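Local coordinates for protein putative phosphoribosyltransferase (PDB 5VOG) that binds the alarmone ppGpp and is probably a phosphoribosyltransferase of the type I fold, its reaction not established, at residues Q11-Y17 and W160-W166; L27-I31 and Y151-I155. The contacts are given in a common frame with arbitrary orientation. Residue numbers count along the deposited sequence, not the author numbering.

Contact 1. Residues Q11-Y17 and W160-W166; sequences QKIWYTY and WWINYPW. With G4P (guanosine-5',3'-tetraphosphate), chain D.
Two short parallel strands, 12-14 and 161-163, pair in register with axes 4.8 Å apart and crossing at -22°. Lys12 pairs with Trp161, Ile13 with Ile162, Trp14 with Asn163; the Ile13 and Ile162 side chains lie on one face, the others opposite. Trp161 N donates to Gln11 O (3.0 Å), Ile13 N to Trp161 O (3.1 Å), and Asn163 N (2.8 Å) and ND2 (3.2 Å) to Ile13 O; Tyr15 N to Asn163 O is a weak hydrogen bond (3.4 Å). Trp160 and Asn163 (both chi1 m) bury the most surface. Gln11 CB sits 3.5 Å over the Trp160 pyrrole centroid, and Asn163 CB 3.6 Å over that of Trp14, both CH-pi contacts. This sheet belongs to the hood of the type I phosphoribosyltransferase fold, and the edge of strand 161-163 turned away from strand 12-14 binds guanine. Ile162 N donates to G4P O6 (2.8 Å), and G4P N1 (2.7 Å) and N2 (3.0 Å) to Ile162 O. Trp161, chi1 t, lays its ring face against the base.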
loop_
_atom_site.group_PDB
_atom_site.type_symbol
_atom_site.label_atom_id
_atom_site.label_comp_id
_atom_site.label_asym_id
_atom_site.label_seq_id
_atom_site.Cartn_x
_atom_site.Cartn_y
_atom_site.Cartn_z
ATOM N N GLN A 11 -7.219 -25.823 8.466
ATOM C CA GLN A 11 -7.083 -25.881 7.021
ATOM C C GLN A 11 -6.465 -24.591 6.508
ATOM O O GLN A 11 -6.502 -23.545 7.164
ATOM C CB GLN A 11 -8.430 -26.109 6.340
ATOM C CG GLN A 11 -8.922 -27.542 6.436
ATOM C CD GLN A 11 -10.186 -27.786 5.634
ATOM O OE1 GLN A 11 -11.166 -28.324 6.147
ATOM N NE2 GLN A 11 -10.165 -27.399 4.363
ATOM N N LYS A 12 -5.890 -24.675 5.315
ATOM C CA LYS A 12 -5.169 -23.560 4.729
ATOM C C LYS A 12 -5.683 -23.312 3.321
ATOM O O LYS A 12 -6.146 -24.231 2.641
ATOM C CB LYS A 12 -3.656 -23.831 4.715
ATOM C CG LYS A 12 -3.097 -24.100 6.103
ATOM C CD LYS A 12 -1.675 -24.626 6.070
ATOM C CE LYS A 12 -0.693 -23.560 5.644
ATOM N NZ LYS A 12 0.710 -24.048 5.765
ATOM N N ILE A 13 -5.598 -22.057 2.889
ATOM C CA ILE A 13 -6.022 -21.674 1.552
ATOM C C ILE A 13 -5.028 -20.654 1.012
ATOM O O ILE A 13 -4.452 -19.862 1.764
ATOM C CB ILE A 13 -7.485 -21.143 1.547
ATOM C CG1 ILE A 13 -7.988 -20.928 0.118
ATOM C CG2 ILE A 13 -7.612 -19.867 2.371
ATOM C CD1 ILE A 13 -9.502 -21.004 -0.022
ATOM N N TRP A 14 -4.791 -20.720 -0.296
ATOM C CA TRP A 14 -3.934 -19.787 -1.018
ATOM C C TRP A 14 -4.765 -19.053 -2.060
ATOM O O TRP A 14 -5.564 -19.671 -2.773
ATOM C CB TRP A 14 -2.777 -20.516 -1.720
ATOM C CG TRP A 14 -1.732 -21.107 -0.808
ATOM C CD1 TRP A 14 -0.458 -20.653 -0.632
ATOM C CD2 TRP A 14 -1.861 -22.265 0.031
ATOM N NE1 TRP A 14 0.211 -21.444 0.266
ATOM C CE2 TRP A 14 -0.626 -22.445 0.686
ATOM C CE3 TRP A 14 -2.899 -23.169 0.289
ATOM C CZ2 TRP A 14 -0.400 -23.483 1.590
ATOM C CZ3 TRP A 14 -2.675 -24.198 1.187
ATOM C CH2 TRP A 14 -1.432 -24.350 1.825
ATOM N N TYR A 15 -4.562 -17.740 -2.165
ATOM C CA TYR A 15 -5.261 -16.910 -3.134
ATOM C C TYR A 15 -4.251 -16.236 -4.048
ATOM O O TYR A 15 -3.235 -15.717 -3.579
ATOM C CB TYR A 15 -6.113 -15.822 -2.455
ATOM C CG TYR A 15 -7.281 -16.322 -1.641
ATOM C CD1 TYR A 15 -8.316 -17.044 -2.229
ATOM C CD2 TYR A 15 -7.370 -16.036 -0.284
ATOM C CE1 TYR A 15 -9.393 -17.483 -1.476
ATOM C CE2 TYR A 15 -8.447 -16.465 0.473
ATOM C CZ TYR A 15 -9.450 -17.189 -0.124
ATOM O OH TYR A 15 -10.520 -17.606 0.641
ATOM N N THR A 16 -4.539 -16.228 -5.346
ATOM C CA THR A 16 -3.695 -15.498 -6.279
ATOM C C THR A 16 -3.969 -13.998 -6.172
ATOM O O THR A 16 -4.984 -13.563 -5.624
ATOM C CB THR A 16 -3.931 -15.962 -7.723
ATOM O OG1 THR A 16 -5.244 -15.567 -8.145
ATOM C CG2 THR A 16 -3.788 -17.481 -7.847
ATOM N N TYR A 17 -3.041 -13.198 -6.709
ATOM C CA TYR A 17 -3.295 -11.764 -6.811
ATOM C C TYR A 17 -4.597 -11.495 -7.550
ATOM O O TYR A 17 -5.396 -10.654 -7.129
ATOM C CB TYR A 17 -2.147 -11.054 -7.529
ATOM C CG TYR A 17 -0.910 -10.781 -6.699
ATOM C CD1 TYR A 17 -0.922 -9.823 -5.685
ATOM C CD2 TYR A 17 0.287 -11.442 -6.963
ATOM C CE1 TYR A 17 0.213 -9.564 -4.930
ATOM C CE2 TYR A 17 1.431 -11.183 -6.216
ATOM C CZ TYR A 17 1.390 -10.245 -5.203
ATOM O OH TYR A 17 2.527 -9.983 -4.457
ATOM N N TRP A 160 -9.787 -20.499 8.554
ATOM C CA TRP A 160 -8.635 -21.122 7.924
ATOM C C TRP A 160 -7.494 -20.121 7.879
ATOM O O TRP A 160 -7.711 -18.908 7.910
ATOM C CB TRP A 160 -8.947 -21.572 6.494
ATOM C CG TRP A 160 -9.986 -22.646 6.365
ATOM C CD1 TRP A 160 -10.626 -23.309 7.371
ATOM C CD2 TRP A 160 -10.497 -23.176 5.141
ATOM N NE1 TRP A 160 -11.509 -24.225 6.842
ATOM C CE2 TRP A 160 -11.447 -24.162 5.475
ATOM C CE3 TRP A 160 -10.240 -22.916 3.792
ATOM C CZ2 TRP A 160 -12.140 -24.884 4.508
ATOM C CZ3 TRP A 160 -10.932 -23.635 2.832
ATOM C CH2 TRP A 160 -11.869 -24.604 3.196
ATOM N N TRP A 161 -6.271 -20.627 7.768
ATOM C CA TRP A 161 -5.139 -19.734 7.574
ATOM C C TRP A 161 -5.057 -19.338 6.106
ATOM O O TRP A 161 -4.949 -20.199 5.225
ATOM C CB TRP A 161 -3.832 -20.372 8.023
ATOM C CG TRP A 161 -2.748 -19.343 8.030
ATOM C CD1 TRP A 161 -1.744 -19.190 7.115
ATOM C CD2 TRP A 161 -2.594 -18.285 8.978
ATOM N NE1 TRP A 161 -0.964 -18.108 7.451
ATOM C CE2 TRP A 161 -1.465 -17.535 8.591
ATOM C CE3 TRP A 161 -3.300 -17.902 10.126
ATOM C CZ2 TRP A 161 -1.018 -16.427 9.314
ATOM C CZ3 TRP A 161 -2.856 -16.799 10.842
ATOM C CH2 TRP A 161 -1.728 -16.076 10.433
ATOM N N ILE A 162 -5.106 -18.040 5.849
ATOM C CA ILE A 162 -5.064 -17.509 4.493
ATOM C C ILE A 162 -3.624 -17.183 4.136
ATOM O O ILE A 162 -2.945 -16.444 4.863
ATOM C CB ILE A 162 -5.955 -16.265 4.362
ATOM C CG1 ILE A 162 -7.408 -16.612 4.698
ATOM C CG2 ILE A 162 -5.829 -15.663 2.970
ATOM C CD1 ILE A 162 -8.292 -15.376 4.908
ATOM N N ASN A 163 -3.156 -17.729 3.017
ATOM C CA ASN A 163 -1.823 -17.430 2.502
ATOM C C ASN A 163 -1.957 -16.421 1.370
ATOM O O ASN A 163 -2.540 -16.728 0.325
ATOM C CB ASN A 163 -1.137 -18.709 2.036
ATOM C CG ASN A 163 -0.913 -19.670 3.171
ATOM O OD1 ASN A 163 0.039 -19.525 3.928
ATOM N ND2 ASN A 163 -1.818 -20.636 3.326
ATOM N N TYR A 164 -1.432 -15.199 1.594
ATOM C CA TYR A 164 -1.527 -14.099 0.647
ATOM C C TYR A 164 -0.390 -14.151 -0.363
ATOM O O TYR A 164 0.734 -14.525 -0.021
ATOM C CB TYR A 164 -1.506 -12.755 1.381
ATOM C CG TYR A 164 -2.791 -12.549 2.142
ATOM C CD1 TYR A 164 -3.954 -12.217 1.470
ATOM C CD2 TYR A 164 -2.857 -12.753 3.518
ATOM C CE1 TYR A 164 -5.152 -12.059 2.146
ATOM C CE2 TYR A 164 -4.050 -12.599 4.208
ATOM C CZ TYR A 164 -5.198 -12.261 3.509
ATOM O OH TYR A 164 -6.401 -12.117 4.177
ATOM N N PRO A 165 -0.665 -13.758 -1.606
ATOM C CA PRO A 165 0.394 -13.792 -2.624
ATOM C C PRO A 165 1.534 -12.834 -2.319
ATOM O O PRO A 165 2.670 -13.069 -2.755
ATOM C CB PRO A 165 -0.349 -13.411 -3.913
ATOM C CG PRO A 165 -1.525 -12.589 -3.443
ATOM C CD PRO A 165 -1.930 -13.198 -2.120
ATOM N N TRP A 166 1.265 -11.762 -1.580
ATOM C CA TRP A 166 2.306 -10.809 -1.230
ATOM C C TRP A 166 3.195 -11.301 -0.097
ATOM O O TRP A 166 4.077 -10.558 0.346
ATOM C CB TRP A 166 1.682 -9.459 -0.881
ATOM C CG TRP A 166 0.500 -9.466 0.077
ATOM C CD1 TRP A 166 0.546 -9.598 1.439
ATOM C CD2 TRP A 166 -0.884 -9.255 -0.257
ATOM N NE1 TRP A 166 -0.725 -9.491 1.967
ATOM C CE2 TRP A 166 -1.617 -9.285 0.948
ATOM C CE3 TRP A 166 -1.571 -9.057 -1.459
ATOM C CZ2 TRP A 166 -2.999 -9.103 0.986
ATOM C CZ3 TRP A 166 -2.946 -8.880 -1.421
ATOM C CH2 TRP A 166 -3.646 -8.918 -0.205
HETATM P PB G4P D . -8.215 -7.573 12.737
HETATM O O1B G4P D . -8.417 -6.611 13.796
HETATM O O2B G4P D . -9.134 -8.814 12.791
HETATM O O3B G4P D . -8.332 -6.891 11.337
HETATM O O3A G4P D . -6.707 -8.092 12.722
HETATM P PA G4P D . -5.837 -8.797 13.848
HETATM O O1A G4P D . -5.434 -7.835 14.897
HETATM O O2A G4P D . -6.564 -10.015 14.360
HETATM O "O5'" G4P D . -4.597 -9.318 12.961
HETATM C "C5'" G4P D . -3.286 -9.545 13.514
HETATM C "C4'" G4P D . -2.391 -10.040 12.410
HETATM O "O4'" G4P D . -2.762 -11.379 12.037
HETATM C "C3'" G4P D . -2.445 -9.209 11.124
HETATM O "O3'" G4P D . -1.115 -8.730 10.830
HETATM C "C2'" G4P D . -2.933 -10.169 10.036
HETATM O "O2'" G4P D . -2.309 -9.971 8.769
HETATM C "C1'" G4P D . -2.574 -11.522 10.647
HETATM N N9 G4P D . -3.465 -12.589 10.187
HETATM C C8 G4P D . -4.648 -12.976 10.758
HETATM N N7 G4P D . -5.235 -13.955 10.110
HETATM C C5 G4P D . -4.385 -14.223 9.048
HETATM C C6 G4P D . -4.463 -15.190 7.996
HETATM O O6 G4P D . -5.354 -16.024 7.806
HETATM N N1 G4P D . -3.376 -15.125 7.146
HETATM C C2 G4P D . -2.331 -14.247 7.268
HETATM N N2 G4P D . -1.351 -14.341 6.364
HETATM N N3 G4P D . -2.244 -13.344 8.240
HETATM C C4 G4P D . -3.291 -13.387 9.087
HETATM P PC G4P D . -0.514 -7.423 11.485
HETATM O O1C G4P D . 0.023 -7.707 12.844
HETATM O O2C G4P D . -1.629 -6.414 11.441
HETATM O O3C G4P D . 0.633 -6.962 10.478
HETATM P PD G4P D . 0.644 -6.417 8.979
HETATM O O1D G4P D . -0.755 -5.990 8.682
HETATM O O2D G4P D . 1.643 -5.237 8.983
HETATM O O3D G4P D . 1.160 -7.557 8.140
HETATM O O HOH W 1 1.492 -21.262 5.738
#

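Contact 2. Residues L27-I31 and Y151-I155; sequences LAEKI and YFSGI
Helix segment 27-31 runs nearly antiparallel to strand segment 151-153, at 156° with axes 8.5 Å apart. The helix is regular, with Ile31 N hydrogen-bonded to Leu27 O at 3.0 Å. Tyr151 to Ser153 are extended; at Gly154 phi/psi turn to -63/-58 and the chain rounds a corner. Leu27 CA comes within 4.7 Å of Gly154 CA, and Ile31 CA lies 7.0 Å from Phe152 CA. Phe152, chi1 m and chi2 -90°, points toward the helix and buries the most surface. Ile31, chi1 m and chi2 t, places CG1 4.0 Å from the Phe152 ring centroid, over its face, as a CH-pi contact. Leu27, chi1 t and chi2 p, brings CD1 to 3.7 Å from Phe152 CB and to 3.8 Å from Gly154 N. This is the packing of a helix on the central sheet of the type I phosphoribosyltransferase core, where strand 151-157 lies beside strand 129-133. Ile31 also touches Ala132 there. Lys30 starts with chi1 m and is then fully extended, t at chi2, chi3 and chi4. Its NZ thus reaches the corner and donates to Ser153 O (2.8 Å) and Gly154 O (3.0 Å). The CA-to-CB bond of Ser153 points away from the helix, and its OG hydrogen-bonds to Glu136 instead.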
loop_
_atom_site.group_PDB
_atom_site.type_symbol
_atom_site.label_atom_id
_atom_site.label_comp_id
_atom_site.label_asym_id
_atom_site.label_seq_id
_atom_site.Cartn_x
_atom_site.Cartn_y
_atom_site.Cartn_z
ATOM N N LEU A 27 -16.241 -6.112 -3.759
ATOM C CA LEU A 27 -16.348 -5.323 -2.535
ATOM C C LEU A 27 -16.688 -3.871 -2.848
ATOM O O LEU A 27 -17.539 -3.265 -2.185
ATOM C CB LEU A 27 -15.038 -5.419 -1.748
ATOM C CG LEU A 27 -14.863 -4.578 -0.481
ATOM C CD1 LEU A 27 -15.957 -4.885 0.548
ATOM C CD2 LEU A 27 -13.494 -4.839 0.109
ATOM N N ALA A 28 -16.038 -3.296 -3.862
ATOM C CA ALA A 28 -16.369 -1.933 -4.266
ATOM C C ALA A 28 -17.837 -1.807 -4.643
ATOM O O ALA A 28 -18.473 -0.788 -4.353
ATOM C CB ALA A 28 -15.481 -1.499 -5.431
ATOM N N GLU A 29 -18.392 -2.833 -5.294
ATOM C CA GLU A 29 -19.801 -2.788 -5.674
ATOM C C GLU A 29 -20.705 -2.843 -4.449
ATOM O O GLU A 29 -21.733 -2.156 -4.399
ATOM C CB GLU A 29 -20.125 -3.930 -6.639
ATOM C CG GLU A 29 -21.586 -3.995 -7.076
ATOM C CD GLU A 29 -21.966 -2.898 -8.058
ATOM O OE1 GLU A 29 -21.099 -2.069 -8.409
ATOM O OE2 GLU A 29 -23.140 -2.873 -8.489
ATOM N N LYS A 30 -20.339 -3.650 -3.447
ATOM C CA LYS A 30 -21.110 -3.676 -2.203
ATOM C C LYS A 30 -21.128 -2.304 -1.543
ATOM O O LYS A 30 -22.168 -1.852 -1.043
ATOM C CB LYS A 30 -20.522 -4.692 -1.223
ATOM C CG LYS A 30 -20.568 -6.145 -1.640
ATOM C CD LYS A 30 -20.018 -7.033 -0.513
ATOM C CE LYS A 30 -19.934 -8.493 -0.941
ATOM N NZ LYS A 30 -19.538 -9.406 0.173
ATOM N N ILE A 31 -19.972 -1.639 -1.513
ATOM C CA ILE A 31 -19.873 -0.313 -0.911
ATOM C C ILE A 31 -20.738 0.679 -1.677
ATOM O O ILE A 31 -21.536 1.420 -1.090
ATOM C CB ILE A 31 -18.398 0.131 -0.870
ATOM C CG1 ILE A 31 -17.610 -0.778 0.080
ATOM C CG2 ILE A 31 -18.291 1.598 -0.457
ATOM C CD1 ILE A 31 -16.087 -0.738 -0.114
ATOM N N TYR A 151 -20.047 -1.683 7.807
ATOM C CA TYR A 151 -19.059 -2.740 7.668
ATOM C C TYR A 151 -19.290 -3.501 6.371
ATOM O O TYR A 151 -20.421 -3.892 6.056
ATOM C CB TYR A 151 -19.121 -3.698 8.867
ATOM C CG TYR A 151 -18.216 -4.913 8.778
ATOM C CD1 TYR A 151 -17.026 -4.972 9.494
ATOM C CD2 TYR A 151 -18.570 -6.019 8.009
ATOM C CE1 TYR A 151 -16.201 -6.085 9.420
ATOM C CE2 TYR A 151 -17.754 -7.128 7.923
ATOM C CZ TYR A 151 -16.580 -7.164 8.642
ATOM O OH TYR A 151 -15.784 -8.281 8.557
ATOM N N PHE A 152 -18.199 -3.746 5.643
ATOM C CA PHE A 152 -18.234 -4.504 4.402
ATOM C C PHE A 152 -17.066 -5.475 4.382
ATOM O O PHE A 152 -15.943 -5.106 4.723
ATOM C CB PHE A 152 -18.146 -3.588 3.172
ATOM C CG PHE A 152 -19.159 -2.478 3.170
ATOM C CD1 PHE A 152 -20.404 -2.656 2.583
ATOM C CD2 PHE A 152 -18.863 -1.257 3.751
ATOM C CE1 PHE A 152 -21.345 -1.632 2.587
ATOM C CE2 PHE A 152 -19.789 -0.227 3.755
ATOM C CZ PHE A 152 -21.036 -0.415 3.173
ATOM N N SER A 153 -17.321 -6.704 3.968
ATOM C CA SER A 153 -16.239 -7.633 3.700
ATOM C C SER A 153 -16.357 -8.152 2.277
ATOM O O SER A 153 -17.456 -8.310 1.744
ATOM C CB SER A 153 -16.222 -8.792 4.700
ATOM O OG SER A 153 -17.426 -9.541 4.648
ATOM N N GLY A 154 -15.209 -8.392 1.652
ATOM C CA GLY A 154 -15.212 -8.898 0.297
ATOM C C GLY A 154 -15.855 -10.265 0.195
ATOM O O GLY A 154 -16.809 -10.453 -0.565
ATOM N N ILE A 155 -15.320 -11.229 0.942
ATOM C CA ILE A 155 -15.937 -12.538 1.113
ATOM C C ILE A 155 -15.782 -12.944 2.569
ATOM O O ILE A 155 -14.848 -12.521 3.256
ATOM C CB ILE A 155 -15.321 -13.621 0.201
ATOM C CG1 ILE A 155 -13.802 -13.676 0.391
ATOM C CG2 ILE A 155 -15.678 -13.376 -1.259
ATOM C CD1 ILE A 155 -13.160 -14.881 -0.247
#

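The two contacts are built from neighbouring elements of the chain. Strand 12-14 leads into helix 17-33, and strand 151-157 is followed by strand 161-163, so contact 2 is nested inside the loop that contact 1 closes. Their centres lie 19 Å apart. They touch through packing of Tyr15 OH on Ile155 CD1 at 3.9 Å. Contact 1 holds the guanine end of the ppGpp pocket, whose other partners include Glu106 and Ser110 of the same chain, and Arg56 of the second subunit. Contact 2 lies deeper in the fold and away from the ligand: the Ser153 side chain is about 10 Å from G4P. Tyr17 at the helix start meets its counterpart Tyr17 of the second subunit.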